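Local coordinates for cysteine protease (Xylella fastidiosa, PDB 3OIS), which probably hydrolyses peptide bonds as a papain-family cysteine peptidase and binds uridine-5'-diphosphate in the crystal, at residues R27-K30 against S31-Y35; Y70-R74 against I75-T79; Y108-E111 against R112-E115; C139-E143 against W144-D148. All coordinates share one frame; numbering follows the deposited sequence. Where two conformers were deposited one is given.

Contact 1: residues R27-K30 against S31-Y35; sequences RRKK and SGYGY
Lys29 and Tyr33 pack against each other across a type II beta turn that runs from Lys30 to Tyr33, in the N-terminal loop leading to strand 35-36. The turn is closed by Tyr33 N, which donates to Lys30 O at 2.9 Å, and Gly32 takes the positive phi of its third position (86°). Lys29 starts out with CG anti to its backbone N (chi1 173°), which sends the chain over the turn and across the tyrosine at roughly a right angle. Its CB lies 4.0 Å from Tyr33 CD2, and CG comes closer, 3.6 Å from the same carbon. CD then passes to Ser31 O, and CE is modelled 3.0 Å from that oxygen, a short contact best treated with caution. The ammonium group ends near Tyr33 CE2. Meanwhile the peptide oxygen of Lys29 sits in the plane of the Tyr33 ring, at its edge, 3.5 Å from CD2. Beyond the turn, Ser31 OG probably hydrogen-bonds to Arg74 O, and backbone bonds join Gly32 to Ile75 and Tyr33 to Cys78. The loop thus lies along the segment entering helix 78-93, consistent with an N-terminal extension that lies over the cleft of a papain-like enzyme. On the other side of the turn Lys30 NZ holds Ser122 O and a water that donates to Tyr35 O. At the tip of Lys29, a second water receives a weak bond from NZ at 3.1 Å and stands 2.8 Å from Tyr33 OH.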
loop_
_atom_site.group_PDB
_atom_site.type_symbol
_atom_site.label_atom_id
_atom_site.label_comp_id
_atom_site.label_asym_id
_atom_site.label_seq_id
_atom_site.Cartn_x
_atom_site.Cartn_y
_atom_site.Cartn_z
ATOM N N ARG A 27 21.037 -9.377 0.122
ATOM C CA ARG A 27 19.725 -9.388 0.730
ATOM C C ARG A 27 18.788 -8.395 0.017
ATOM O O ARG A 27 19.120 -7.215 -0.172
ATOM C CB ARG A 27 19.836 -9.106 2.222
ATOM C CG ARG A 27 18.542 -9.406 2.906
ATOM C CD ARG A 27 18.556 -9.511 4.379
ATOM N NE ARG A 27 17.212 -9.963 4.591
ATOM C CZ ARG A 27 16.884 -11.240 4.788
ATOM N NH1 ARG A 27 17.832 -12.155 4.972
ATOM N NH2 ARG A 27 15.607 -11.562 4.873
ATOM N N ARG A 28 17.630 -8.863 -0.427
ATOM C CA ARG A 28 16.665 -7.939 -1.137
ATOM C C ARG A 28 16.124 -6.918 -0.132
ATOM O O ARG A 28 15.697 -7.271 0.994
ATOM C CB ARG A 28 15.487 -8.685 -1.784
ATOM C CG ARG A 28 14.630 -7.684 -2.701
ATOM C CD ARG A 28 13.561 -8.573 -3.466
ATOM N NE ARG A 28 14.215 -9.427 -4.446
ATOM C CZ ARG A 28 14.332 -10.766 -4.425
ATOM N NH1 ARG A 28 14.964 -11.333 -5.445
ATOM N NH2 ARG A 28 13.790 -11.531 -3.477
ATOM N N LYS A 29 16.163 -5.668 -0.533
ATOM C CA LYS A 29 15.841 -4.601 0.402
ATOM C C LYS A 29 14.373 -4.571 0.804
ATOM O O LYS A 29 13.463 -4.648 -0.026
ATOM C CB LYS A 29 16.171 -3.275 -0.218
ATOM C CG LYS A 29 15.685 -2.069 0.657
ATOM C CD LYS A 29 16.816 -1.119 1.158
ATOM C CE LYS A 29 16.357 0.387 1.333
ATOM N NZ LYS A 29 16.421 1.204 0.060
ATOM N N LYS A 30 14.160 -4.481 2.109
ATOM C CA LYS A 30 12.842 -4.368 2.678
ATOM C C LYS A 30 12.635 -3.002 3.338
ATOM O O LYS A 30 11.480 -2.557 3.421
ATOM C CB LYS A 30 12.617 -5.500 3.705
ATOM C CG LYS A 30 12.670 -6.902 3.057
ATOM C CD LYS A 30 11.266 -7.268 2.481
ATOM C CE LYS A 30 11.337 -8.541 1.609
ATOM N NZ LYS A 30 9.983 -8.910 1.066
ATOM N N SER A 31 13.716 -2.387 3.883
ATOM C CA SER A 31 13.571 -1.033 4.568
ATOM C C SER A 31 13.006 -0.081 3.587
ATOM O O SER A 31 13.588 0.120 2.520
ATOM C CB SER A 31 14.957 -0.494 5.033
ATOM O OG SER A 31 15.158 -0.927 6.342
ATOM N N GLY A 32 11.843 0.530 3.887
ATOM C CA GLY A 32 11.244 1.436 2.929
ATOM C C GLY A 32 10.343 0.833 1.851
ATOM O O GLY A 32 9.638 1.536 1.118
ATOM N N TYR A 33 10.392 -0.517 1.734
ATOM C CA TYR A 33 9.612 -1.289 0.749
ATOM C C TYR A 33 8.722 -2.288 1.502
ATOM O O TYR A 33 8.030 -1.882 2.441
ATOM C CB TYR A 33 10.538 -2.017 -0.225
ATOM C CG TYR A 33 11.420 -1.108 -1.002
ATOM C CD1 TYR A 33 10.908 0.082 -1.552
ATOM C CD2 TYR A 33 12.753 -1.493 -1.338
ATOM C CE1 TYR A 33 11.724 0.922 -2.265
ATOM C CE2 TYR A 33 13.585 -0.625 -2.100
ATOM C CZ TYR A 33 13.069 0.554 -2.541
ATOM O OH TYR A 33 13.916 1.399 -3.291
ATOM N N GLY A 34 8.658 -3.539 1.052
ATOM C CA GLY A 34 7.875 -4.490 1.818
ATOM C C GLY A 34 6.799 -5.296 1.107
ATOM O O GLY A 34 6.024 -6.032 1.750
ATOM N N TYR A 35 6.641 -5.096 -0.186
ATOM C CA TYR A 35 5.612 -5.829 -0.908
ATOM C C TYR A 35 6.184 -7.176 -1.408
ATOM O O TYR A 35 7.226 -7.213 -2.018
ATOM C CB TYR A 35 5.208 -4.968 -2.130
ATOM C CG TYR A 35 4.535 -5.700 -3.280
ATOM C CD1 TYR A 35 3.250 -6.304 -3.159
ATOM C CD2 TYR A 35 5.187 -5.803 -4.510
ATOM C CE1 TYR A 35 2.613 -6.961 -4.282
ATOM C CE2 TYR A 35 4.559 -6.469 -5.616
ATOM C CZ TYR A 35 3.299 -7.047 -5.485
ATOM O OH TYR A 35 2.704 -7.653 -6.636
HETATM O O HOH W 1 16.689 1.087 -3.073
HETATM O O HOH W 2 9.399 -6.370 -0.231
#

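Contact 2: residues Y70-R74 against I75-T79; sequences YDQGR and IGSCT
Gln72 to Ile75 form a type II' beta turn with Gly73 at positive phi (57°), and an inverse gamma turn centred on Gly76 follows, with a weak Ser77 N to Ile75 O bond of 3.2 Å, before helix 78-93 starts. Ahead of the turn, Gly73 N donates to Asp71 OD1 at 2.9 Å, an Asx turn in which the carboxylate is met from above its plane. The side chain of Gln72 spans the loop: CG lies between the backbone N and the carbonyl carbon (chi1 72°), and the extended chain carries the amide in beside the first turn of the helix. On the way Gln72 CB touches Ser77 OG at 3.5 Å, and Gln72 CD arrives 3.9 Å from Cys78 N. Ile75 leans its CG1 on Gln72 O at 3.7 Å. Ser77 stands at the N-cap position, its hydroxyl bonded to Tyr146 and Asn81 instead of capping the helix. Both Gln72 and Cys78 also touch His237 of strand 233-245. A glutamine and a cysteine set this way, the second at the start of the long helix and beside a histidine, are consistent with the oxyanion-hole and nucleophile positions of papain-like peptidases.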
loop_
_atom_site.group_PDB
_atom_site.type_symbol
_atom_site.label_atom_id
_atom_site.label_comp_id
_atom_site.label_asym_id
_atom_site.label_seq_id
_atom_site.Cartn_x
_atom_site.Cartn_y
_atom_site.Cartn_z
ATOM N N TYR A 70 1.991 9.370 5.194
ATOM C CA TYR A 70 2.775 8.860 6.313
ATOM C C TYR A 70 4.202 8.646 5.927
ATOM O O TYR A 70 4.551 8.773 4.772
ATOM C CB TYR A 70 2.246 7.463 6.741
ATOM C CG TYR A 70 0.719 7.222 6.720
ATOM C CD1 TYR A 70 -0.200 8.139 7.324
ATOM C CD2 TYR A 70 0.180 6.147 6.016
ATOM C CE1 TYR A 70 -1.547 7.903 7.333
ATOM C CE2 TYR A 70 -1.210 5.915 5.996
ATOM C CZ TYR A 70 -2.076 6.785 6.677
ATOM O OH TYR A 70 -3.449 6.574 6.686
ATOM N N ASP A 71 5.032 8.293 6.922
ATOM C CA ASP A 71 6.408 7.953 6.600
ATOM C C ASP A 71 6.652 6.570 7.200
ATOM O O ASP A 71 6.682 6.426 8.446
ATOM C CB ASP A 71 7.368 8.981 7.216
ATOM C CG ASP A 71 8.802 8.770 6.809
ATOM O OD1 ASP A 71 9.181 7.674 6.301
ATOM O OD2 ASP A 71 9.630 9.721 7.033
ATOM N N GLN A 72 6.822 5.526 6.362
ATOM C CA GLN A 72 6.976 4.194 6.959
ATOM C C GLN A 72 8.338 3.981 7.537
ATOM O O GLN A 72 8.546 3.015 8.251
ATOM C CB GLN A 72 6.710 3.149 5.894
ATOM C CG GLN A 72 7.809 3.033 4.856
ATOM C CD GLN A 72 7.449 1.895 3.897
ATOM O OE1 GLN A 72 7.994 0.722 3.973
ATOM N NE2 GLN A 72 6.646 2.215 2.947
ATOM N N GLY A 73 9.268 4.910 7.277
ATOM C CA GLY A 73 10.651 4.765 7.787
ATOM C C GLY A 73 11.352 3.469 7.364
ATOM O O GLY A 73 11.284 3.040 6.173
ATOM N N ARG A 74 12.097 2.902 8.305
ATOM C CA ARG A 74 13.160 1.972 7.944
ATOM C C ARG A 74 12.733 0.520 8.015
ATOM O O ARG A 74 13.620 -0.365 8.111
ATOM C CB ARG A 74 14.309 2.183 8.958
ATOM C CG ARG A 74 14.904 3.595 8.889
ATOM C CD ARG A 74 15.888 3.819 10.050
ATOM N NE ARG A 74 15.101 3.993 11.241
ATOM C CZ ARG A 74 15.596 3.963 12.490
ATOM N NH1 ARG A 74 16.922 3.767 12.673
ATOM N NH2 ARG A 74 14.775 4.148 13.520
ATOM N N ILE A 75 11.448 0.272 7.991
ATOM C CA ILE A 75 10.951 -1.109 7.952
ATOM C C ILE A 75 10.114 -1.388 6.671
ATOM O O ILE A 75 9.761 -0.468 5.902
ATOM C CB ILE A 75 10.143 -1.388 9.251
ATOM C CG1 ILE A 75 8.863 -0.482 9.375
ATOM C CG2 ILE A 75 11.092 -1.473 10.462
ATOM C CD1 ILE A 75 7.941 -0.943 10.642
ATOM N N GLY A 76 9.705 -2.667 6.509
ATOM C CA GLY A 76 9.075 -3.148 5.249
ATOM C C GLY A 76 7.562 -3.168 5.308
ATOM O O GLY A 76 6.903 -4.193 4.983
ATOM N N SER A 77 7.011 -2.024 5.781
ATOM C CA SER A 77 5.628 -1.969 6.132
ATOM C C SER A 77 4.779 -1.317 5.048
ATOM O O SER A 77 3.672 -0.847 5.342
ATOM C CB SER A 77 5.496 -1.265 7.507
ATOM O OG SER A 77 5.976 0.068 7.362
ATOM N N CYS A 78 5.275 -1.284 3.809
ATOM C CA CYS A 78 4.539 -0.513 2.760
ATOM C C CYS A 78 3.096 -1.025 2.584
ATOM O O CYS A 78 2.166 -0.180 2.386
ATOM C CB CYS A 78 5.207 -0.511 1.353
ATOM S SG CYS A 78 5.402 -2.222 0.718
ATOM N N THR A 79 2.876 -2.360 2.610
ATOM C CA THR A 79 1.523 -2.853 2.438
ATOM C C THR A 79 0.644 -2.281 3.558
ATOM O O THR A 79 -0.502 -1.919 3.270
ATOM C CB THR A 79 1.400 -4.373 2.352
ATOM O OG1 THR A 79 1.772 -4.938 3.627
ATOM C CG2 THR A 79 2.320 -4.888 1.256
#

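Contact 3: residues Y108-E111 against R112-E115; sequences YYNE and RKIE
Arg112 lays its guanidinium flat on one face of the Tyr108 ring, a stack between residues one turn apart near the C-terminal end of helix 104-114. The two planes are only 24° apart, and CZ stands 3.8 Å from the ring centroid, a cation-pi contact. NE hangs over the middle of the ring, while CD adds a CH-pi contact from the same side. A bend at chi3 (-68°) folds the guanidinium back over the tyrosine. It also directs NE to Tyr108 O at 3.1 Å, from above the carbonyl plane, where NH2 and the backbone N of Arg112 add weaker bonds. Tyr109 and Lys113 adopt a different relation: they run side by side, pointing the same way, with Lys113 CD 3.9 Å from Tyr109 CE2. A water links their tips, 2.7 Å from Tyr109 OH and weakly bonded to Lys113 NZ. At the helix end Glu111 O accepts from both Ile114 N and Glu115 N. Outside the helix turn, Tyr108 OH bonds to Asp121, Arg112 NH1 to Tyr120 O and Arg112 NH2 to Ala164 O. With a ring face against it and carbonyl oxygens accepting from NE, NH1 and NH2, the guanidinium is held against rotation, and its positive charge is probably stabilised by these dipoles and the nearby helix C terminus.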
loop_
_atom_site.group_PDB
_atom_site.type_symbol
_atom_site.label_atom_id
_atom_site.label_comp_id
_atom_site.label_asym_id
_atom_site.label_seq_id
_atom_site.Cartn_x
_atom_site.Cartn_y
_atom_site.Cartn_z
ATOM N N TYR A 108 0.792 -4.703 10.206
ATOM C CA TYR A 108 2.063 -5.369 9.808
ATOM C C TYR A 108 2.348 -6.571 10.724
ATOM O O TYR A 108 2.842 -7.585 10.269
ATOM C CB TYR A 108 3.226 -4.351 9.762
ATOM C CG TYR A 108 4.533 -4.891 9.158
ATOM C CD1 TYR A 108 4.498 -5.710 7.981
ATOM C CD2 TYR A 108 5.770 -4.496 9.694
ATOM C CE1 TYR A 108 5.721 -6.153 7.402
ATOM C CE2 TYR A 108 6.994 -4.982 9.177
ATOM C CZ TYR A 108 6.930 -5.829 8.031
ATOM O OH TYR A 108 8.126 -6.220 7.518
ATOM N N TYR A 109 2.052 -6.459 12.021
ATOM C CA TYR A 109 2.324 -7.574 12.950
ATOM C C TYR A 109 1.424 -8.757 12.554
ATOM O O TYR A 109 1.898 -9.909 12.337
ATOM C CB TYR A 109 2.075 -7.112 14.419
ATOM C CG TYR A 109 2.314 -8.232 15.386
ATOM C CD1 TYR A 109 3.524 -8.338 15.990
ATOM C CD2 TYR A 109 1.341 -9.183 15.656
ATOM C CE1 TYR A 109 3.799 -9.413 16.841
ATOM C CE2 TYR A 109 1.616 -10.251 16.580
ATOM C CZ TYR A 109 2.793 -10.335 17.111
ATOM O OH TYR A 109 2.981 -11.346 17.979
ATOM N N ASN A 110 0.128 -8.493 12.339
ATOM C CA ASN A 110 -0.739 -9.541 11.996
ATOM C C ASN A 110 -0.515 -10.122 10.611
ATOM O O ASN A 110 -0.714 -11.320 10.418
ATOM C CB ASN A 110 -2.192 -9.100 12.276
ATOM C CG ASN A 110 -2.435 -9.006 13.798
ATOM O OD1 ASN A 110 -2.365 -9.990 14.499
ATOM N ND2 ASN A 110 -2.666 -7.806 14.288
ATOM N N GLU A 111 -0.075 -9.317 9.641
ATOM C CA GLU A 111 0.277 -9.902 8.340
ATOM C C GLU A 111 1.366 -10.965 8.522
ATOM O O GLU A 111 1.294 -11.984 7.909
ATOM C CB GLU A 111 0.863 -8.846 7.381
ATOM C CG GLU A 111 -0.151 -7.868 6.883
ATOM C CD GLU A 111 0.470 -6.680 6.146
ATOM O OE1 GLU A 111 1.432 -6.088 6.637
ATOM O OE2 GLU A 111 -0.019 -6.427 5.002
ATOM N N ARG A 112 2.329 -10.735 9.395
ATOM C CA ARG A 112 3.503 -11.643 9.526
ATOM C C ARG A 112 3.138 -12.888 10.401
ATOM O O ARG A 112 3.919 -13.770 10.512
ATOM C CB ARG A 112 4.677 -10.883 10.088
ATOM C CG ARG A 112 5.208 -9.984 8.850
ATOM C CD ARG A 112 6.411 -9.153 9.282
ATOM N NE ARG A 112 5.835 -8.231 10.211
ATOM C CZ ARG A 112 6.383 -7.907 11.337
ATOM N NH1 ARG A 112 7.607 -8.380 11.641
ATOM N NH2 ARG A 112 5.720 -7.062 12.107
ATOM N N LYS A 113 1.945 -12.900 10.991
ATOM C CA LYS A 113 1.350 -14.156 11.566
ATOM C C LYS A 113 0.880 -15.072 10.474
ATOM O O LYS A 113 0.774 -16.306 10.693
ATOM C CB LYS A 113 0.158 -13.831 12.497
ATOM C CG LYS A 113 0.604 -12.984 13.739
ATOM C CD LYS A 113 1.587 -13.683 14.703
ATOM C CE LYS A 113 0.932 -14.824 15.475
ATOM N NZ LYS A 113 2.019 -15.659 16.194
ATOM N N ILE A 114 0.533 -14.546 9.302
ATOM C CA ILE A 114 0.078 -15.360 8.195
ATOM C C ILE A 114 1.253 -15.864 7.315
ATOM O O ILE A 114 1.369 -17.090 7.018
ATOM C CB ILE A 114 -0.914 -14.553 7.244
ATOM C CG1 ILE A 114 -2.122 -14.173 8.107
ATOM C CG2 ILE A 114 -1.370 -15.452 6.165
ATOM C CD1 ILE A 114 -3.049 -13.095 7.457
ATOM N N GLU A 115 2.108 -14.902 6.933
ATOM C CA GLU A 115 3.237 -15.184 6.053
ATOM C C GLU A 115 4.405 -14.268 6.483
ATOM O O GLU A 115 4.193 -13.058 6.694
ATOM C CB GLU A 115 2.751 -14.861 4.626
ATOM C CG GLU A 115 3.871 -14.949 3.552
ATOM C CD GLU A 115 3.936 -16.294 2.855
ATOM O OE1 GLU A 115 2.911 -17.017 2.722
ATOM O OE2 GLU A 115 5.005 -16.596 2.255
HETATM O O HOH W 3 1.232 -13.426 18.322
#

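Contact 4: residues C139-E143 against W144-D148; sequences CPEKE and WPYGD
Glu141 and Trp144 close a compact turn through the backbone: Trp144 N donates to Glu141 O at 3.0 Å and, more weakly, to Pro140 O at 3.3 Å. This is the tight part of the contact. Pro145, having no N-H to offer, still presses on the same carbonyl, its CA making a C-H...O contact of 3.1 Å with Glu141 O, and its CD packs on the peptide carbon of Glu143. Just before the turn, Cys139 SG touches Trp144 CB at 3.8 Å, and Glu143 O lies at the edge of the indole, near its plane. The other part is looser and wetter. Glu141 CG is anti to the backbone N (chi1 -170°), and the extended chain runs past the backbone of 144-146, where OE2 comes within 3.7 Å of Tyr146 CB. The carboxylate and tyrosine ring planes are turned 38° apart. Here a water donates both to Glu141 OE2 at 2.7 Å and to Trp144 O at 2.9 Å, so that it bridges the carboxylate and the Trp144 carbonyl, while Lys142 and Pro145 lie at the exposed surface. Arg104, at the start of helix 104-114, forms a salt bridge with Glu141 OE1 and a cation-pi contact with Tyr146. The turn sits in the loop between helices 126-135 and 170-176, with Cys139 and Trp144 touching Cys172 of the latter and Trp144 and Tyr146 touching Leu105 of helix 104-114.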
loop_
_atom_site.group_PDB
_atom_site.type_symbol
_atom_site.label_atom_id
_atom_site.label_comp_id
_atom_site.label_asym_id
_atom_site.label_seq_id
_atom_site.Cartn_x
_atom_site.Cartn_y
_atom_site.Cartn_z
ATOM N N CYS A 139 -6.890 -1.180 14.851
ATOM C CA CYS A 139 -7.131 -0.174 15.931
ATOM C C CYS A 139 -6.506 1.163 15.542
ATOM O O CYS A 139 -5.684 1.247 14.636
ATOM C CB CYS A 139 -6.561 -0.676 17.255
ATOM S SG CYS A 139 -4.782 -0.916 17.296
ATOM N N PRO A 140 -6.873 2.258 16.241
ATOM C CA PRO A 140 -6.227 3.507 15.980
ATOM C C PRO A 140 -4.708 3.505 16.280
ATOM O O PRO A 140 -4.238 2.862 17.238
ATOM C CB PRO A 140 -6.974 4.482 16.981
ATOM C CG PRO A 140 -8.356 3.862 17.041
ATOM C CD PRO A 140 -8.003 2.379 17.204
ATOM N N GLU A 141 -3.937 4.269 15.513
ATOM C CA GLU A 141 -2.520 4.280 15.703
ATOM C C GLU A 141 -2.150 4.808 17.111
ATOM O O GLU A 141 -1.217 4.334 17.678
ATOM C CB GLU A 141 -1.771 4.937 14.532
ATOM C CG GLU A 141 -0.272 4.748 14.616
ATOM C CD GLU A 141 0.331 4.861 13.235
ATOM O OE1 GLU A 141 0.627 6.004 12.780
ATOM O OE2 GLU A 141 0.508 3.776 12.649
ATOM N N LYS A 142 -2.948 5.713 17.683
ATOM C CA LYS A 142 -2.649 6.140 19.067
ATOM C C LYS A 142 -2.603 5.051 20.071
ATOM O O LYS A 142 -1.803 5.150 21.015
ATOM C CB LYS A 142 -3.554 7.315 19.528
ATOM C CG LYS A 142 -3.022 8.655 18.940
ATOM C CD LYS A 142 -3.960 9.865 19.023
ATOM C CE LYS A 142 -3.246 11.112 18.485
ATOM N NZ LYS A 142 -3.991 12.386 18.799
ATOM N N GLU A 143 -3.435 4.021 19.894
ATOM C CA GLU A 143 -3.492 2.861 20.771
ATOM C C GLU A 143 -2.347 1.869 20.505
ATOM O O GLU A 143 -1.973 1.086 21.364
ATOM C CB GLU A 143 -4.834 2.155 20.547
ATOM C CG GLU A 143 -5.195 1.074 21.535
ATOM C CD GLU A 143 -6.629 0.586 21.336
ATOM O OE1 GLU A 143 -7.286 0.986 20.343
ATOM O OE2 GLU A 143 -7.118 -0.197 22.199
ATOM N N TRP A 144 -1.792 1.892 19.279
ATOM C CA TRP A 144 -0.658 0.986 18.928
ATOM C C TRP A 144 0.266 1.758 17.998
ATOM O O TRP A 144 0.146 1.640 16.723
ATOM C CB TRP A 144 -1.138 -0.362 18.290
ATOM C CG TRP A 144 -0.043 -1.411 18.363
ATOM C CD1 TRP A 144 0.642 -1.982 17.304
ATOM C CD2 TRP A 144 0.521 -1.985 19.566
ATOM N NE1 TRP A 144 1.607 -2.825 17.779
ATOM C CE2 TRP A 144 1.527 -2.904 19.160
ATOM C CE3 TRP A 144 0.281 -1.813 20.931
ATOM C CZ2 TRP A 144 2.315 -3.628 20.098
ATOM C CZ3 TRP A 144 1.014 -2.590 21.865
ATOM C CH2 TRP A 144 2.044 -3.452 21.446
ATOM N N PRO A 145 1.098 2.612 18.596
ATOM C CA PRO A 145 1.760 3.649 17.802
ATOM C C PRO A 145 2.900 3.099 16.949
ATOM O O PRO A 145 3.434 2.033 17.226
ATOM C CB PRO A 145 2.298 4.643 18.842
ATOM C CG PRO A 145 2.052 4.030 20.215
ATOM C CD PRO A 145 1.102 2.894 20.062
ATOM N N TYR A 146 3.246 3.857 15.918
ATOM C CA TYR A 146 4.287 3.460 14.971
ATOM C C TYR A 146 5.704 3.673 15.478
ATOM O O TYR A 146 5.967 4.683 16.099
ATOM C CB TYR A 146 4.062 4.277 13.682
ATOM C CG TYR A 146 4.709 3.617 12.473
ATOM C CD1 TYR A 146 4.143 2.454 11.914
ATOM C CD2 TYR A 146 5.868 4.183 11.906
ATOM C CE1 TYR A 146 4.771 1.832 10.782
ATOM C CE2 TYR A 146 6.564 3.565 10.843
ATOM C CZ TYR A 146 5.940 2.392 10.266
ATOM O OH TYR A 146 6.538 1.826 9.160
ATOM N N GLY A 147 6.621 2.728 15.229
ATOM C CA GLY A 147 8.021 2.933 15.591
ATOM C C GLY A 147 8.776 2.153 14.547
ATOM O O GLY A 147 8.430 1.017 14.319
ATOM N N ASP A 148 9.707 2.804 13.863
ATOM C CA ASP A 148 10.364 2.178 12.679
ATOM C C ASP A 148 11.759 1.609 13.006
ATOM O O ASP A 148 12.542 1.490 12.095
ATOM C CB ASP A 148 10.444 3.169 11.507
ATOM C CG ASP A 148 11.644 4.127 11.643
ATOM O OD1 ASP A 148 11.938 4.506 12.811
ATOM O OD2 ASP A 148 12.232 4.513 10.653
HETATM O O HOH W 4 1.569 1.771 14.148
#

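From the N terminus the four contacts follow in series, each closing a short local loop or helical turn, and none nests in or crosses another. Contact 1 rounds a beta turn ahead of strand 35-36; contact 2 turns the chain into helix 78-93; contact 3 finishes helix 104-114; contact 4 folds the loop before helix 170-176. Contact 2 is the hub. It touches contact 1 through Ser31 and Arg74, contact 3 through Thr79 and Glu111, and contact 4 through Tyr146, which reaches Gln72 and Ser77. Contacts 3 and 4 approach to about 5 Å between nearest atoms without touching. The N-terminal loop, two successive helices and the 139-148 loop are thereby joined.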